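Local coordinates for TfuA domain-containing protein (Methanosarcina acetivorans, PDB 6XP8) that takes part in peptide backbone thioamidation, probably acting together with a YcaO enzyme, at residues V4-N9 and R30-K35; N9-E14 and D202-L207; K18-N23 and E208-L213; L63-L66 and K71-G74. One frame throughout, in Å; residues are numbered along the deposited sequence.

Interaction 1 (V4-N9 and R30-K35)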
loop_
_atom_site.group_PDB
_atom_site.type_symbol
_atom_site.label_atom_id
_atom_site.label_comp_id
_atom_site.label_asym_id
_atom_site.label_seq_id
_atom_site.Cartn_x
_atom_site.Cartn_y
_atom_site.Cartn_z
ATOM N N VAL A 4 -17.103 6.205 0.854
ATOM C CA VAL A 4 -16.728 5.113 -0.045
ATOM C C VAL A 4 -15.208 4.894 0.042
ATOM O O VAL A 4 -14.434 5.854 0.010
ATOM C CB VAL A 4 -17.258 5.338 -1.495
ATOM C CG1 VAL A 4 -16.741 6.638 -2.106
ATOM C CG2 VAL A 4 -16.953 4.149 -2.394
ATOM N N ILE A 5 -14.802 3.632 0.197
ATOM C CA ILE A 5 -13.381 3.264 0.346
ATOM C C ILE A 5 -12.971 2.246 -0.708
ATOM O O ILE A 5 -13.595 1.193 -0.844
ATOM C CB ILE A 5 -13.063 2.678 1.753
ATOM C CG1 ILE A 5 -13.605 3.560 2.887
ATOM C CG2 ILE A 5 -11.572 2.377 1.916
ATOM C CD1 ILE A 5 -12.939 4.909 3.023
ATOM N N PHE A 6 -11.907 2.563 -1.442
ATOM C CA PHE A 6 -11.367 1.658 -2.449
ATOM C C PHE A 6 -10.187 0.907 -1.854
ATOM O O PHE A 6 -9.123 1.491 -1.629
ATOM C CB PHE A 6 -10.968 2.435 -3.706
ATOM C CG PHE A 6 -12.114 3.176 -4.341
ATOM C CD1 PHE A 6 -12.920 2.548 -5.291
ATOM C CD2 PHE A 6 -12.398 4.494 -3.983
ATOM C CE1 PHE A 6 -13.988 3.224 -5.875
ATOM C CE2 PHE A 6 -13.473 5.170 -4.555
ATOM C CZ PHE A 6 -14.263 4.535 -5.510
ATOM N N THR A 7 -10.396 -0.383 -1.577
ATOM C CA THR A 7 -9.383 -1.237 -0.936
ATOM C C THR A 7 -9.618 -2.726 -1.270
ATOM O O THR A 7 -10.371 -3.037 -2.200
ATOM C CB THR A 7 -9.213 -0.924 0.589
ATOM O OG1 THR A 7 -7.985 -1.485 1.073
ATOM C CG2 THR A 7 -10.387 -1.413 1.442
ATOM N N GLY A 8 -8.962 -3.628 -0.541
ATOM C CA GLY A 8 -9.047 -5.059 -0.813
ATOM C C GLY A 8 -7.693 -5.732 -0.791
ATOM O O GLY A 8 -7.594 -6.899 -0.398
ATOM N N ASN A 9 -6.660 -4.996 -1.217
ATOM C CA ASN A 9 -5.281 -5.498 -1.272
ATOM C C ASN A 9 -4.541 -5.278 0.051
ATOM O O ASN A 9 -4.105 -6.235 0.685
ATOM C CB ASN A 9 -4.487 -4.847 -2.422
ATOM C CG ASN A 9 -5.173 -4.961 -3.780
ATOM O OD1 ASN A 9 -5.983 -5.866 -4.039
ATOM N ND2 ASN A 9 -4.829 -4.046 -4.666
ATOM N N ARG A 30 -9.805 3.960 -13.313
ATOM C CA ARG A 30 -10.157 5.190 -14.026
ATOM C C ARG A 30 -11.676 5.357 -14.198
ATOM O O ARG A 30 -12.395 4.417 -14.552
ATOM C CB ARG A 30 -9.416 5.246 -15.372
ATOM C CG ARG A 30 -9.538 6.566 -16.130
ATOM C CD ARG A 30 -8.788 6.532 -17.455
ATOM N NE ARG A 30 -7.586 7.363 -17.425
ATOM C CZ ARG A 30 -6.386 6.961 -17.005
ATOM N NH1 ARG A 30 -6.196 5.727 -16.570
ATOM N NH2 ARG A 30 -5.367 7.810 -17.022
ATOM N N PHE A 31 -12.134 6.569 -13.894
ATOM C CA PHE A 31 -13.543 6.991 -13.959
ATOM C C PHE A 31 -14.534 6.197 -13.106
ATOM O O PHE A 31 -15.682 5.968 -13.495
ATOM C CB PHE A 31 -13.997 7.223 -15.412
ATOM C CG PHE A 31 -13.357 8.428 -16.042
ATOM C CD1 PHE A 31 -13.485 9.694 -15.449
ATOM C CD2 PHE A 31 -12.608 8.309 -17.213
ATOM C CE1 PHE A 31 -12.884 10.810 -16.017
ATOM C CE2 PHE A 31 -12.015 9.424 -17.792
ATOM C CZ PHE A 31 -12.151 10.674 -17.191
ATOM N N GLN A 32 -14.075 5.811 -11.918
ATOM C CA GLN A 32 -14.940 5.219 -10.912
ATOM C C GLN A 32 -15.376 6.219 -9.839
ATOM O O GLN A 32 -16.467 6.077 -9.277
ATOM C CB GLN A 32 -14.285 3.997 -10.268
ATOM C CG GLN A 32 -14.164 2.814 -11.214
ATOM C CD GLN A 32 -13.675 1.555 -10.529
ATOM O OE1 GLN A 32 -12.883 1.604 -9.586
ATOM N NE2 GLN A 32 -14.148 0.415 -11.004
ATOM N N LEU A 33 -14.533 7.222 -9.568
ATOM C CA LEU A 33 -14.804 8.208 -8.510
ATOM C C LEU A 33 -16.053 9.048 -8.755
ATOM O O LEU A 33 -16.831 9.274 -7.827
ATOM C CB LEU A 33 -13.611 9.148 -8.286
ATOM C CG LEU A 33 -12.262 8.670 -7.734
ATOM C CD1 LEU A 33 -11.455 9.882 -7.310
ATOM C CD2 LEU A 33 -12.392 7.708 -6.561
ATOM N N GLU A 34 -16.243 9.497 -9.998
ATOM C CA GLU A 34 -17.336 10.423 -10.328
ATOM C C GLU A 34 -18.729 9.843 -10.073
ATOM O O GLU A 34 -19.643 10.598 -9.741
ATOM C CB GLU A 34 -17.211 10.971 -11.758
ATOM C CG GLU A 34 -17.995 12.263 -12.030
ATOM C CD GLU A 34 -17.568 13.460 -11.186
ATOM O OE1 GLU A 34 -18.441 14.303 -10.874
ATOM O OE2 GLU A 34 -16.370 13.581 -10.840
ATOM N N LYS A 35 -18.871 8.517 -10.195
ATOM C CA LYS A 35 -20.132 7.822 -9.870
ATOM C C LYS A 35 -20.563 8.111 -8.430
ATOM O O LYS A 35 -21.731 8.414 -8.169
ATOM C CB LYS A 35 -20.004 6.304 -10.085
ATOM C CG LYS A 35 -21.327 5.545 -10.021
ATOM C CD LYS A 35 -21.128 4.036 -10.013
ATOM C CE LYS A 35 -22.465 3.306 -9.992
ATOM N NZ LYS A 35 -22.302 1.828 -9.849
#
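F6, at the end of strand 3-6, meets L33 of helix 33-38, and their fit is close: CE2 of F6 lies 3.4 Å from CD2 of L33. That single methyl serves one flank of the ring, since CZ of F6 is also 3.8 Å from L33 CD2. It comes in obliquely, neither squarely over the face nor along the rim. At CE1, on the ring's other flank, the amide of Q32 comes up more loosely, with its OE1 4.2 Å from F6 CE1 and the amide plane turned 24° from that of the ring. This is packing and no hydrogen bond; OE1 is instead hydrogen-bonded to R29 N, just before the segment, which steadies the amide beside the ring. The leucine's reach follows from its torsions: with CG next to the backbone N (chi1 -66°), CD1 takes the extended position and CD2, the branch turned aside, reaches the ring although the CB bond does not point there. Putting alanine at F6 would probably leave the L33 methyl and the Q32 amide without the surface they lean on and open a gap between helix and sheet. Beyond this first shell, V28 and Q25 touch the same ring, while L33 rests on I62 of helix 59-67. Backbone hydrogen bonds tie F6 to G45, and I44 of strand 43-46 touches both F6 and L33, so the pair fills the space where helix 33-38 and helix 59-67 lie against one face of the parallel sheet.

Interaction 2 (N9-E14 and D202-L207)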
loop_
_atom_site.group_PDB
_atom_site.type_symbol
_atom_site.label_atom_id
_atom_site.label_comp_id
_atom_site.label_asym_id
_atom_site.label_seq_id
_atom_site.Cartn_x
_atom_site.Cartn_y
_atom_site.Cartn_z
ATOM N N ASN A 9 -6.660 -4.996 -1.217
ATOM C CA ASN A 9 -5.281 -5.498 -1.272
ATOM C C ASN A 9 -4.541 -5.278 0.051
ATOM O O ASN A 9 -4.105 -6.235 0.685
ATOM C CB ASN A 9 -4.487 -4.847 -2.422
ATOM C CG ASN A 9 -5.173 -4.961 -3.780
ATOM O OD1 ASN A 9 -5.983 -5.866 -4.039
ATOM N ND2 ASN A 9 -4.829 -4.046 -4.666
ATOM N N SER A 10 -4.419 -4.018 0.468
ATOM C CA SER A 10 -3.646 -3.650 1.667
ATOM C C SER A 10 -4.357 -4.080 2.951
ATOM O O SER A 10 -3.718 -4.376 3.969
ATOM C CB SER A 10 -3.384 -2.145 1.679
ATOM O OG SER A 10 -2.629 -1.768 0.540
ATOM N N ILE A 11 -5.684 -4.091 2.881
ATOM C CA ILE A 11 -6.555 -4.658 3.906
ATOM C C ILE A 11 -7.787 -5.199 3.177
ATOM O O ILE A 11 -8.275 -4.585 2.222
ATOM C CB ILE A 11 -6.910 -3.629 5.024
ATOM C CG1 ILE A 11 -7.595 -4.328 6.214
ATOM C CG2 ILE A 11 -7.731 -2.457 4.481
ATOM C CD1 ILE A 11 -7.580 -3.546 7.513
ATOM N N SER A 12 -8.273 -6.354 3.615
ATOM C CA SER A 12 -9.467 -6.947 3.024
ATOM C C SER A 12 -10.713 -6.155 3.406
ATOM O O SER A 12 -10.718 -5.430 4.414
ATOM C CB SER A 12 -9.605 -8.413 3.447
ATOM O OG SER A 12 -9.889 -8.518 4.831
ATOM N N HIS A 13 -11.759 -6.281 2.591
ATOM C CA HIS A 13 -13.062 -5.678 2.889
ATOM C C HIS A 13 -13.582 -6.206 4.228
ATOM O O HIS A 13 -14.113 -5.447 5.024
ATOM C CB HIS A 13 -14.066 -5.971 1.772
ATOM C CG HIS A 13 -13.811 -5.213 0.503
ATOM N ND1 HIS A 13 -14.773 -5.066 -0.474
ATOM C CD2 HIS A 13 -12.717 -4.551 0.055
ATOM C CE1 HIS A 13 -14.280 -4.358 -1.473
ATOM N NE2 HIS A 13 -13.035 -4.029 -1.176
ATOM N N GLU A 14 -13.370 -7.502 4.466
ATOM C CA GLU A 14 -13.784 -8.177 5.700
ATOM C C GLU A 14 -13.161 -7.538 6.946
ATOM O O GLU A 14 -13.855 -7.285 7.934
ATOM C CB GLU A 14 -13.435 -9.675 5.641
ATOM C CG GLU A 14 -14.093 -10.459 4.506
ATOM C CD GLU A 14 -13.250 -10.517 3.234
ATOM O OE1 GLU A 14 -13.108 -9.484 2.541
ATOM O OE2 GLU A 14 -12.736 -11.616 2.913
ATOM N N ASP A 202 -0.904 1.447 7.442
ATOM C CA ASP A 202 -1.290 2.689 6.782
ATOM C C ASP A 202 -2.745 2.667 6.344
ATOM O O ASP A 202 -3.428 3.691 6.453
ATOM C CB ASP A 202 -0.401 2.962 5.577
ATOM C CG ASP A 202 0.916 3.597 5.944
ATOM O OD1 ASP A 202 1.277 3.683 7.147
ATOM O OD2 ASP A 202 1.600 4.016 4.993
ATOM N N ALA A 203 -3.202 1.516 5.836
ATOM C CA ALA A 203 -4.607 1.325 5.433
ATOM C C ALA A 203 -5.567 1.590 6.593
ATOM O O ALA A 203 -6.569 2.283 6.427
ATOM C CB ALA A 203 -4.829 -0.070 4.859
ATOM N N VAL A 204 -5.245 1.047 7.765
ATOM C CA VAL A 204 -6.012 1.306 8.988
ATOM C C VAL A 204 -6.052 2.805 9.327
ATOM O O VAL A 204 -7.111 3.333 9.671
ATOM C CB VAL A 204 -5.532 0.414 10.157
ATOM C CG1 VAL A 204 -6.191 0.809 11.475
ATOM C CG2 VAL A 204 -5.864 -1.038 9.846
ATOM N N LEU A 205 -4.915 3.487 9.178
ATOM C CA LEU A 205 -4.860 4.941 9.357
ATOM C C LEU A 205 -5.782 5.708 8.403
ATOM O O LEU A 205 -6.393 6.693 8.815
ATOM C CB LEU A 205 -3.421 5.467 9.279
ATOM C CG LEU A 205 -2.448 5.163 10.426
ATOM C CD1 LEU A 205 -1.082 5.740 10.091
ATOM C CD2 LEU A 205 -2.949 5.688 11.764
ATOM N N VAL A 206 -5.902 5.241 7.156
ATOM C CA VAL A 206 -6.840 5.841 6.187
ATOM C C VAL A 206 -8.278 5.692 6.693
ATOM O O VAL A 206 -9.041 6.664 6.703
ATOM C CB VAL A 206 -6.685 5.261 4.759
ATOM C CG1 VAL A 206 -7.726 5.847 3.815
ATOM C CG2 VAL A 206 -5.288 5.529 4.223
ATOM N N LEU A 207 -8.621 4.481 7.135
ATOM C CA LEU A 207 -9.953 4.178 7.672
ATOM C C LEU A 207 -10.303 5.083 8.847
ATOM O O LEU A 207 -11.408 5.621 8.910
ATOM C CB LEU A 207 -10.052 2.705 8.080
ATOM C CG LEU A 207 -9.892 1.647 6.981
ATOM C CD1 LEU A 207 -10.035 0.271 7.600
ATOM C CD2 LEU A 207 -10.874 1.830 5.818
#
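S10 is hydrogen-bonded through OG to OD1 of D48, while its CB lies 4.1 Å from CB of A203 on helix 198-215. The same carboxylate is gripped on OD2 by T7 OG1 and by the backbone N of N9, so one acid gathers the turn that follows strand 3-6. With the hydroxyl occupied there, toward 202-207 it is the serine's CB that makes the contact, and no hydrogen bond crosses between 9-14 and 202-207.

I11 carries most of the contact. Its two branches split the work: CG2 sits over the A203 methyl, 3.8 Å from A203 CB, and CD1 reaches V204 CG2, also at 3.8 Å. The longer branch gets there because CG1 lies opposite the backbone N (chi1 -169°) and chi2 is extended, which sends CD1 across the valine at about a right angle. A203, one residue before V204, is small enough for the turn to come near, with CA of S10 6.3 Å from CA of A203. L207, one helical turn on, adds its leucine side chain to this apolar surface at longer range.

After I11 the chain enters helix 13-19, whose N-cap is S12, its OG bonded to D15 N. A parallel sheet in the strand order 2-1-3-4-5, with the helix after the first strand packed beside the last helix of the chain, is consistent with a flavodoxin-like alpha/beta fold, and the turn held by D48 is the strand-to-helix connection of its first unit.

Interaction 3 (K18-N23 and E208-L213)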
loop_
_atom_site.group_PDB
_atom_site.type_symbol
_atom_site.label_atom_id
_atom_site.label_comp_id
_atom_site.label_asym_id
_atom_site.label_seq_id
_atom_site.Cartn_x
_atom_site.Cartn_y
_atom_site.Cartn_z
ATOM N N LYS A 18 -15.123 -4.048 9.917
ATOM C CA LYS A 18 -15.259 -4.081 11.365
ATOM C C LYS A 18 -14.750 -2.781 11.980
ATOM O O LYS A 18 -15.317 -2.302 12.964
ATOM C CB LYS A 18 -14.512 -5.287 11.938
ATOM C CG LYS A 18 -15.030 -6.635 11.450
ATOM C CD LYS A 18 -13.966 -7.710 11.613
ATOM C CE LYS A 18 -14.476 -9.083 11.213
ATOM N NZ LYS A 18 -13.514 -10.141 11.627
ATOM N N ILE A 19 -13.696 -2.223 11.374
ATOM C CA ILE A 19 -13.056 -0.968 11.806
ATOM C C ILE A 19 -13.928 0.247 11.458
ATOM O O ILE A 19 -14.117 1.136 12.289
ATOM C CB ILE A 19 -11.626 -0.832 11.216
ATOM C CG1 ILE A 19 -10.722 -1.950 11.760
ATOM C CG2 ILE A 19 -11.013 0.540 11.514
ATOM C CD1 ILE A 19 -9.525 -2.277 10.895
ATOM N N LEU A 20 -14.463 0.269 10.239
ATOM C CA LEU A 20 -15.355 1.339 9.802
ATOM C C LEU A 20 -16.443 0.802 8.885
ATOM O O LEU A 20 -16.137 0.199 7.856
ATOM C CB LEU A 20 -14.555 2.446 9.093
ATOM C CG LEU A 20 -15.306 3.626 8.454
ATOM C CD1 LEU A 20 -15.887 4.559 9.509
ATOM C CD2 LEU A 20 -14.388 4.385 7.509
ATOM N N ARG A 21 -17.705 1.016 9.257
ATOM C CA ARG A 21 -18.813 0.751 8.336
ATOM C C ARG A 21 -18.795 1.831 7.263
ATOM O O ARG A 21 -18.983 3.015 7.547
ATOM C CB ARG A 21 -20.183 0.687 9.038
ATOM C CG ARG A 21 -21.347 0.470 8.069
ATOM C CD ARG A 21 -22.717 0.717 8.690
ATOM N NE ARG A 21 -23.326 -0.521 9.170
ATOM C CZ ARG A 21 -24.508 -1.006 8.789
ATOM N NH1 ARG A 21 -25.272 -0.368 7.908
ATOM N NH2 ARG A 21 -24.936 -2.146 9.313
ATOM N N ALA A 22 -18.534 1.394 6.035
ATOM C CA ALA A 22 -18.501 2.251 4.859
ATOM C C ALA A 22 -18.868 1.413 3.642
ATOM O O ALA A 22 -19.032 0.190 3.743
ATOM C CB ALA A 22 -17.115 2.862 4.686
ATOM N N ASN A 23 -19.017 2.075 2.499
ATOM C CA ASN A 23 -19.142 1.375 1.230
ATOM C C ASN A 23 -17.749 0.980 0.741
ATOM O O ASN A 23 -16.991 1.822 0.252
ATOM C CB ASN A 23 -19.877 2.239 0.194
ATOM C CG ASN A 23 -20.083 1.527 -1.136
ATOM O OD1 ASN A 23 -19.517 0.462 -1.389
ATOM N ND2 ASN A 23 -20.903 2.114 -1.992
ATOM N N GLU A 208 -9.337 5.284 9.741
ATOM C CA GLU A 208 -9.530 6.105 10.940
ATOM C C GLU A 208 -9.663 7.590 10.599
ATOM O O GLU A 208 -10.449 8.295 11.236
ATOM C CB GLU A 208 -8.433 5.822 11.977
ATOM C CG GLU A 208 -8.552 4.403 12.540
ATOM C CD GLU A 208 -7.420 3.959 13.454
ATOM O OE1 GLU A 208 -6.263 4.412 13.303
ATOM O OE2 GLU A 208 -7.698 3.105 14.326
ATOM N N THR A 209 -8.922 8.043 9.583
ATOM C CA THR A 209 -9.021 9.423 9.068
ATOM C C THR A 209 -10.381 9.674 8.406
ATOM O O THR A 209 -11.024 10.703 8.668
ATOM C CB THR A 209 -7.854 9.764 8.105
ATOM O OG1 THR A 209 -6.618 9.625 8.809
ATOM C CG2 THR A 209 -7.949 11.198 7.589
ATOM N N VAL A 210 -10.812 8.729 7.566
ATOM C CA VAL A 210 -12.133 8.791 6.924
ATOM C C VAL A 210 -13.237 8.824 7.993
ATOM O O VAL A 210 -14.156 9.643 7.910
ATOM C CB VAL A 210 -12.337 7.641 5.902
ATOM C CG1 VAL A 210 -13.773 7.597 5.402
ATOM C CG2 VAL A 210 -11.389 7.801 4.719
ATOM N N LYS A 211 -13.111 7.960 9.004
ATOM C CA LYS A 211 -14.015 7.940 10.160
ATOM C C LYS A 211 -14.190 9.337 10.768
ATOM O O LYS A 211 -15.321 9.782 10.980
ATOM C CB LYS A 211 -13.510 6.952 11.219
ATOM C CG LYS A 211 -14.487 6.669 12.354
ATOM C CD LYS A 211 -13.874 5.765 13.417
ATOM C CE LYS A 211 -13.807 4.314 12.969
ATOM N NZ LYS A 211 -13.134 3.430 13.967
ATOM N N LYS A 212 -13.072 10.021 11.013
ATOM C CA LYS A 212 -13.072 11.367 11.598
ATOM C C LYS A 212 -13.748 12.403 10.707
ATOM O O LYS A 212 -14.519 13.233 11.198
ATOM C CB LYS A 212 -11.651 11.813 11.958
ATOM C CG LYS A 212 -11.101 11.116 13.188
ATOM C CD LYS A 212 -9.876 11.817 13.753
ATOM C CE LYS A 212 -9.445 11.179 15.069
ATOM N NZ LYS A 212 -10.430 11.378 16.174
ATOM N N LEU A 213 -13.478 12.342 9.403
ATOM C CA LEU A 213 -14.043 13.315 8.461
ATOM C C LEU A 213 -15.549 13.156 8.252
ATOM O O LEU A 213 -16.250 14.156 8.047
ATOM C CB LEU A 213 -13.295 13.314 7.119
ATOM C CG LEU A 213 -11.855 13.845 7.083
ATOM C CD1 LEU A 213 -11.285 13.695 5.684
ATOM C CD2 LEU A 213 -11.729 15.297 7.544
#
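L20 and K211 mark the closest approach of the two backbones, CA to CA 6.7 Å, where the chain leaves the weakly bonded helical turn about 18-19 in an extended course and runs past helix 198-215. The leucine divides its two methyls between neighbours one residue apart. CD2 of L20 meets V210 CG1 at 3.9 Å, the side chains crossing at about a right angle, and CD1 of L20 lies 3.8 Å from K211 CB and equally near its CG. Leucine and lysine slide past each other in opposite directions, so the methylene stem covers CD1 lengthwise. K211 then bends at chi3 (-76°), which turns NZ back onto the carbonyl O of I19 in a 3.0 Å hydrogen bond. The C=O...N angle is 151°, and the ammonium stands 27° out of the carbonyl plane. A methionine in place of K211 would probably leave the I19 carbonyl without this donor. Deeper in, V210 also touches A3, I5 and V43 of the sheet, and the carbonyl O of L20 is hydrogen-bonded to Y24 OH. The chemistry is therefore mixed: apolar packing toward the sheet, and on the partly exposed side a lysine that serves twice, by its stem as hydrocarbon cover and by its ammonium group as donor to the I19 carbonyl.

Interaction 4 (L63-L66 and K71-G74)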
loop_
_atom_site.group_PDB
_atom_site.type_symbol
_atom_site.label_atom_id
_atom_site.label_comp_id
_atom_site.label_asym_id
_atom_site.label_seq_id
_atom_site.Cartn_x
_atom_site.Cartn_y
_atom_site.Cartn_z
ATOM N N LEU A 63 -9.257 15.732 -8.524
ATOM C CA LEU A 63 -9.522 17.176 -8.509
ATOM C C LEU A 63 -10.999 17.529 -8.684
ATOM O O LEU A 63 -11.484 18.463 -8.033
ATOM C CB LEU A 63 -8.658 17.912 -9.541
ATOM C CG LEU A 63 -7.145 17.953 -9.285
ATOM C CD1 LEU A 63 -6.408 18.491 -10.506
ATOM C CD2 LEU A 63 -6.789 18.757 -8.043
ATOM N N SER A 64 -11.705 16.784 -9.542
ATOM C CA SER A 64 -13.152 16.957 -9.729
ATOM C C SER A 64 -13.910 16.714 -8.419
ATOM O O SER A 64 -14.758 17.528 -8.023
ATOM C CB SER A 64 -13.685 16.040 -10.841
ATOM O OG SER A 64 -15.079 16.227 -11.026
ATOM N N ALA A 65 -13.579 15.607 -7.750
ATOM C CA ALA A 65 -14.157 15.261 -6.447
ATOM C C ALA A 65 -13.915 16.352 -5.396
ATOM O O ALA A 65 -14.847 16.748 -4.687
ATOM C CB ALA A 65 -13.623 13.911 -5.969
ATOM N N LEU A 66 -12.677 16.843 -5.326
ATOM C CA LEU A 66 -12.293 17.907 -4.389
ATOM C C LEU A 66 -13.047 19.212 -4.656
ATOM O O LEU A 66 -13.509 19.861 -3.713
ATOM C CB LEU A 66 -10.776 18.146 -4.416
ATOM C CG LEU A 66 -9.863 17.026 -3.889
ATOM C CD1 LEU A 66 -8.436 17.253 -4.350
ATOM C CD2 LEU A 66 -9.935 16.894 -2.369
ATOM N N LYS A 71 -14.304 15.268 0.325
ATOM C CA LYS A 71 -12.996 15.120 0.951
ATOM C C LYS A 71 -12.364 13.840 0.416
ATOM O O LYS A 71 -13.038 12.820 0.296
ATOM C CB LYS A 71 -13.118 15.083 2.477
ATOM C CG LYS A 71 -13.899 16.258 3.050
ATOM C CD LYS A 71 -13.520 16.554 4.492
ATOM C CE LYS A 71 -14.098 17.889 4.955
ATOM N NZ LYS A 71 -13.554 19.056 4.204
ATOM N N VAL A 72 -11.087 13.915 0.049
ATOM C CA VAL A 72 -10.370 12.751 -0.487
ATOM C C VAL A 72 -9.150 12.478 0.390
ATOM O O VAL A 72 -8.287 13.346 0.553
ATOM C CB VAL A 72 -9.970 12.920 -1.982
ATOM C CG1 VAL A 72 -9.334 11.640 -2.526
ATOM C CG2 VAL A 72 -11.183 13.285 -2.839
ATOM N N VAL A 73 -9.104 11.265 0.942
ATOM C CA VAL A 73 -8.007 10.790 1.786
ATOM C C VAL A 73 -7.301 9.680 1.025
ATOM O O VAL A 73 -7.954 8.831 0.423
ATOM C CB VAL A 73 -8.514 10.238 3.145
ATOM C CG1 VAL A 73 -7.354 9.799 4.046
ATOM C CG2 VAL A 73 -9.360 11.271 3.861
ATOM N N GLY A 74 -5.969 9.710 1.045
ATOM C CA GLY A 74 -5.164 8.639 0.470
ATOM C C GLY A 74 -4.044 8.174 1.371
ATOM O O GLY A 74 -3.475 8.962 2.123
#
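V72 pushes its CG2 methyl between two residues of helix 59-67, meeting CD2 of L66 at 3.8 Å and CB of A65 at 4.0 Å. Its CG1 lies opposite the backbone N (chi1 -175°), which leaves CG2 beside that N as the branch that meets the helix. From the other side, L66 crosses the valine at about a right angle. Its CB bond does not aim at the strand; CG lies next to the backbone N, and with CD1 extended (chi2 164°) it is the other methyl, CD2, that turns to the valine, near enough to lie 4.0 Å from V72 CB as well. No polar bond joins 63-66 to 71-74. The two are the second half of a beta-alpha-beta crossover made of strand 43-46, helix 59-67 and strand 71-74, with only four residues between them, and the short return brings CA of L66 to 6.1 Å from CA of K71. A65 also touches I44, so the helix covers strand 43-46 as well as 71-74; between the strands V72 touches I46. The neighbouring V73 belongs to the opposite face of the sheet, where it packs on V206, T209 and L213 of helix 198-215.

How the interactions relate
The four contacts line both faces of one parallel sheet. Interactions 1 and 4, centres about 11 Å apart, pack helices 33-38 and 59-67 on one face and come in series along the chain; E34 and S64 join them by a hydrogen bond. Interactions 2 and 3, about 10 Å apart, share helices 13-19 and 198-215 on the other face. Each of these closes a loop of nearly 190 residues, inside which interaction 4 is nested. Neighbouring residues of a strand serve opposite faces: I5 meets V210 and L207 from interactions 3 and 2, while F6 points to the face of interaction 1. The last long helix thus joins helix 13-19 in covering the second face, giving a three-layer alpha/beta/alpha fold.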